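Local coordinates for APC3568 protein (PDB 1RFZ), which is of unknown function but belongs to the phosphatidylglycerophosphatase A family, whose members are thought to dephosphorylate phosphatidylglycerophosphate, at residues Arg56-Arg61 against Gly150-Ala155. Residues are numbered along the deposited sequence; the frame is centred on the assembly and turned at random.
Sequences RVISKR and GAIAAA. With SO4 (sulfate ion), chain F; SO4 (sulfate ion), chain E.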
ATOM      1  N   ARG A  56      18.541  -5.976 -10.821  1.00 65.01           N
ATOM      2  CA  ARG A  56      18.464  -4.819  -9.948  1.00 69.27           C
ATOM      3  C   ARG A  56      17.428  -4.986  -8.846  1.00 65.52           C
ATOM      4  O   ARG A  56      17.708  -4.717  -7.679  1.00 67.42           O
ATOM      5  CB  ARG A  56      18.161  -3.572 -10.763  1.00 77.97           C
ATOM      6  CG  ARG A  56      18.913  -2.389 -10.253  1.00 88.84           C
ATOM      7  CD  ARG A  56      20.390  -2.669 -10.306  1.00100.32           C
ATOM      8  NE  ARG A  56      21.131  -1.714  -9.499  1.00112.20           N
ATOM      9  CZ  ARG A  56      22.452  -1.707  -9.386  1.00117.84           C
ATOM     10  NH1 ARG A  56      23.174  -2.611 -10.039  1.00120.79           N
ATOM     11  NH2 ARG A  56      23.046  -0.800  -8.619  1.00120.32           N
ATOM     12  N   VAL A  57      16.229  -5.421  -9.223  1.00 60.30           N
ATOM     13  CA  VAL A  57      15.160  -5.639  -8.260  1.00 55.07           C
ATOM     14  C   VAL A  57      15.531  -6.739  -7.248  1.00 53.39           C
ATOM     15  O   VAL A  57      15.291  -6.611  -6.038  1.00 49.62           O
ATOM     16  CB  VAL A  57      13.858  -6.037  -8.992  1.00 54.72           C
ATOM     17  CG1 VAL A  57      12.847  -6.639  -8.018  1.00 51.75           C
ATOM     18  CG2 VAL A  57      13.270  -4.828  -9.658  1.00 53.11           C
ATOM     19  N   ILE A  58      16.121  -7.814  -7.758  1.00 51.44           N
ATOM     20  CA  ILE A  58      16.497  -8.940  -6.927  1.00 49.54           C
ATOM     21  C   ILE A  58      17.592  -8.596  -5.918  1.00 50.24           C
ATOM     22  O   ILE A  58      17.661  -9.194  -4.835  1.00 52.05           O
ATOM     23  CB  ILE A  58      16.874 -10.139  -7.825  1.00 46.86           C
ATOM     24  CG1 ILE A  58      15.580 -10.743  -8.397  1.00 45.28           C
ATOM     25  CG2 ILE A  58      17.636 -11.192  -7.042  1.00 46.07           C
ATOM     26  CD1 ILE A  58      15.758 -11.673  -9.587  1.00 40.90           C
ATOM     27  N   SER A  59      18.423  -7.613  -6.243  1.00 50.37           N
ATOM     28  CA  SER A  59      19.492  -7.181  -5.329  1.00 51.89           C
ATOM     29  C   SER A  59      18.976  -6.485  -4.057  1.00 53.14           C
ATOM     30  O   SER A  59      19.755  -6.166  -3.160  1.00 51.82           O
ATOM     31  CB  SER A  59      20.416  -6.214  -6.051  1.00 52.12           C
ATOM     32  OG  SER A  59      19.695  -5.057  -6.436  1.00 51.79           O
ATOM     33  N   LYS A  60      17.668  -6.240  -4.006  1.00 56.48           N
ATOM     34  CA  LYS A  60      17.005  -5.570  -2.888  1.00 59.37           C
ATOM     35  C   LYS A  60      16.541  -6.501  -1.761  1.00 58.56           C
ATOM     36  O   LYS A  60      15.833  -7.466  -2.010  1.00 60.59           O
ATOM     37  CB  LYS A  60      15.774  -4.806  -3.400  1.00 63.55           C
ATOM     38  CG  LYS A  60      16.000  -3.364  -3.806  1.00 64.52           C
ATOM     39  CD  LYS A  60      16.445  -3.233  -5.232  1.00 70.41           C
ATOM     40  CE  LYS A  60      16.519  -1.767  -5.615  1.00 76.61           C
ATOM     41  NZ  LYS A  60      17.417  -0.991  -4.710  1.00 79.14           N
ATOM     42  N   ARG A  61      16.912  -6.182  -0.524  1.00 59.16           N
ATOM     43  CA  ARG A  61      16.515  -6.983   0.633  1.00 63.82           C
ATOM     44  C   ARG A  61      14.996  -7.151   0.702  1.00 60.10           C
ATOM     45  O   ARG A  61      14.482  -8.267   0.863  1.00 62.47           O
ATOM     46  CB  ARG A  61      16.988  -6.328   1.934  1.00 72.22           C
ATOM     47  CG  ARG A  61      18.489  -6.215   2.079  1.00 82.64           C
ATOM     48  CD  ARG A  61      18.856  -5.305   3.241  1.00 94.50           C
ATOM     49  NE  ARG A  61      20.295  -5.069   3.312  1.00104.57           N
ATOM     50  CZ  ARG A  61      20.859  -4.103   4.028  1.00110.03           C
ATOM     51  NH1 ARG A  61      20.103  -3.279   4.739  1.00112.97           N
ATOM     52  NH2 ARG A  61      22.177  -3.954   4.031  1.00112.79           N
ATOM     53  N   GLY A 150       5.763 -12.343 -11.348  1.00 51.53           N
ATOM     54  CA  GLY A 150       5.077 -11.320 -12.111  1.00 49.11           C
ATOM     55  C   GLY A 150       5.356  -9.957 -11.532  1.00 49.01           C
ATOM     56  O   GLY A 150       5.518  -8.973 -12.264  1.00 51.90           O
ATOM     57  N   ALA A 151       5.407  -9.894 -10.207  1.00 46.60           N
ATOM     58  CA  ALA A 151       5.689  -8.642  -9.538  1.00 44.03           C
ATOM     59  C   ALA A 151       7.109  -8.187  -9.918  1.00 44.38           C
ATOM     60  O   ALA A 151       7.291  -7.074 -10.409  1.00 42.22           O
ATOM     61  CB  ALA A 151       5.550  -8.818  -8.033  1.00 41.57           C
ATOM     62  N   ILE A 152       8.102  -9.054  -9.711  1.00 43.16           N
ATOM     63  CA  ILE A 152       9.478  -8.717 -10.047  1.00 41.98           C
ATOM     64  C   ILE A 152       9.552  -8.171 -11.480  1.00 44.24           C
ATOM     65  O   ILE A 152      10.200  -7.139 -11.728  1.00 46.14           O
ATOM     66  CB  ILE A 152      10.423  -9.952  -9.901  1.00 40.71           C
ATOM     67  CG1 ILE A 152      10.515 -10.386  -8.436  1.00 38.93           C
ATOM     68  CG2 ILE A 152      11.819  -9.618 -10.400  1.00 39.41           C
ATOM     69  CD1 ILE A 152      11.403 -11.588  -8.210  1.00 33.80           C
ATOM     70  N   ALA A 153       8.894  -8.846 -12.425  1.00 44.39           N
ATOM     71  CA  ALA A 153       8.892  -8.381 -13.818  1.00 45.87           C
ATOM     72  C   ALA A 153       8.361  -6.939 -13.900  1.00 46.72           C
ATOM     73  O   ALA A 153       8.954  -6.075 -14.552  1.00 44.76           O
ATOM     74  CB  ALA A 153       8.034  -9.296 -14.663  1.00 46.04           C
ATOM     75  N   ALA A 154       7.237  -6.702 -13.223  1.00 47.75           N
ATOM     76  CA  ALA A 154       6.591  -5.397 -13.174  1.00 48.77           C
ATOM     77  C   ALA A 154       7.528  -4.312 -12.630  1.00 48.85           C
ATOM     78  O   ALA A 154       7.726  -3.269 -13.262  1.00 49.69           O
ATOM     79  CB  ALA A 154       5.338  -5.485 -12.305  1.00 48.47           C
ATOM     80  N   ALA A 155       8.083  -4.572 -11.446  1.00 47.82           N
ATOM     81  CA  ALA A 155       9.004  -3.667 -10.766  1.00 48.24           C
ATOM     82  C   ALA A 155      10.248  -3.372 -11.604  1.00 50.04           C
ATOM     83  O   ALA A 155      10.785  -2.267 -11.564  1.00 49.12           O
ATOM     84  CB  ALA A 155       9.416  -4.271  -9.420  1.00 48.27           C
TER
HETATM   85  S   SO4 F 405      18.414  -2.287   0.099  1.00 81.07           S
HETATM   86  O1  SO4 F 405      19.456  -2.480  -0.973  1.00 75.78           O
HETATM   87  O2  SO4 F 405      17.493  -3.468   0.091  1.00 76.46           O
HETATM   88  O3  SO4 F 405      17.620  -1.043  -0.178  1.00 78.48           O
HETATM   89  O4  SO4 F 405      19.060  -2.150   1.454  1.00 74.76           O
HETATM   90  S   SO4 E 401      18.863   1.152  -8.364  1.00 68.75           S
HETATM   91  O1  SO4 E 401      17.987   2.323  -8.628  1.00 66.41           O
HETATM   92  O2  SO4 E 401      19.690   0.897  -9.567  1.00 65.60           O
HETATM   93  O3  SO4 E 401      18.061  -0.046  -8.022  1.00 66.18           O
HETATM   94  O4  SO4 E 401      19.759   1.427  -7.216  1.00 68.36           O
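V57, near the end of helix 47-58, divides its two methyls between I152 and A155 on helix 145-163, a buried helix-helix contact in the all-helical PgpA-family fold. CG1 of V57 lies 4.0 Å from CG2 of I152, the two side chains crossing at a slant. A chi1 of 164° sets CG1 of V57 anti to the backbone N and CG2 anti to the carbonyl carbon, where CG2 meets CB of A155 at 3.9 Å. I58 adds a looser apolar touch, its CG1 lying 4.3 Å from CD1 of I152. Beyond this first shell, Y111 also packs on V57, while I30 of helix 27-38 and I107 of helix 99-109 pack on I152.

Past the contact the chain turns at S59 and at K60, which is the N-cap of helix 61-76, and basic side chains lie beside two sulfates, probably from the crystallisation liquor. NE of R56 donates to O2 of sulfate E at 3.0 Å, a bent bond (134°), and NZ of K60 lies 3.5 Å from O3 of the same ion. Sulfate F sits at the start of helix 61-76, where its charge is probably favoured by the helix dipole. There the R61 side chain runs extended beside the ion, and O4 of sulfate F lies over one face of the guanidinium, offset toward its rim. A glutamate in place of R61 would probably leave that O4 without its guanidinium and facing a like charge. O2 of sulfate F accepts the backbone N of R61 at 2.8 Å.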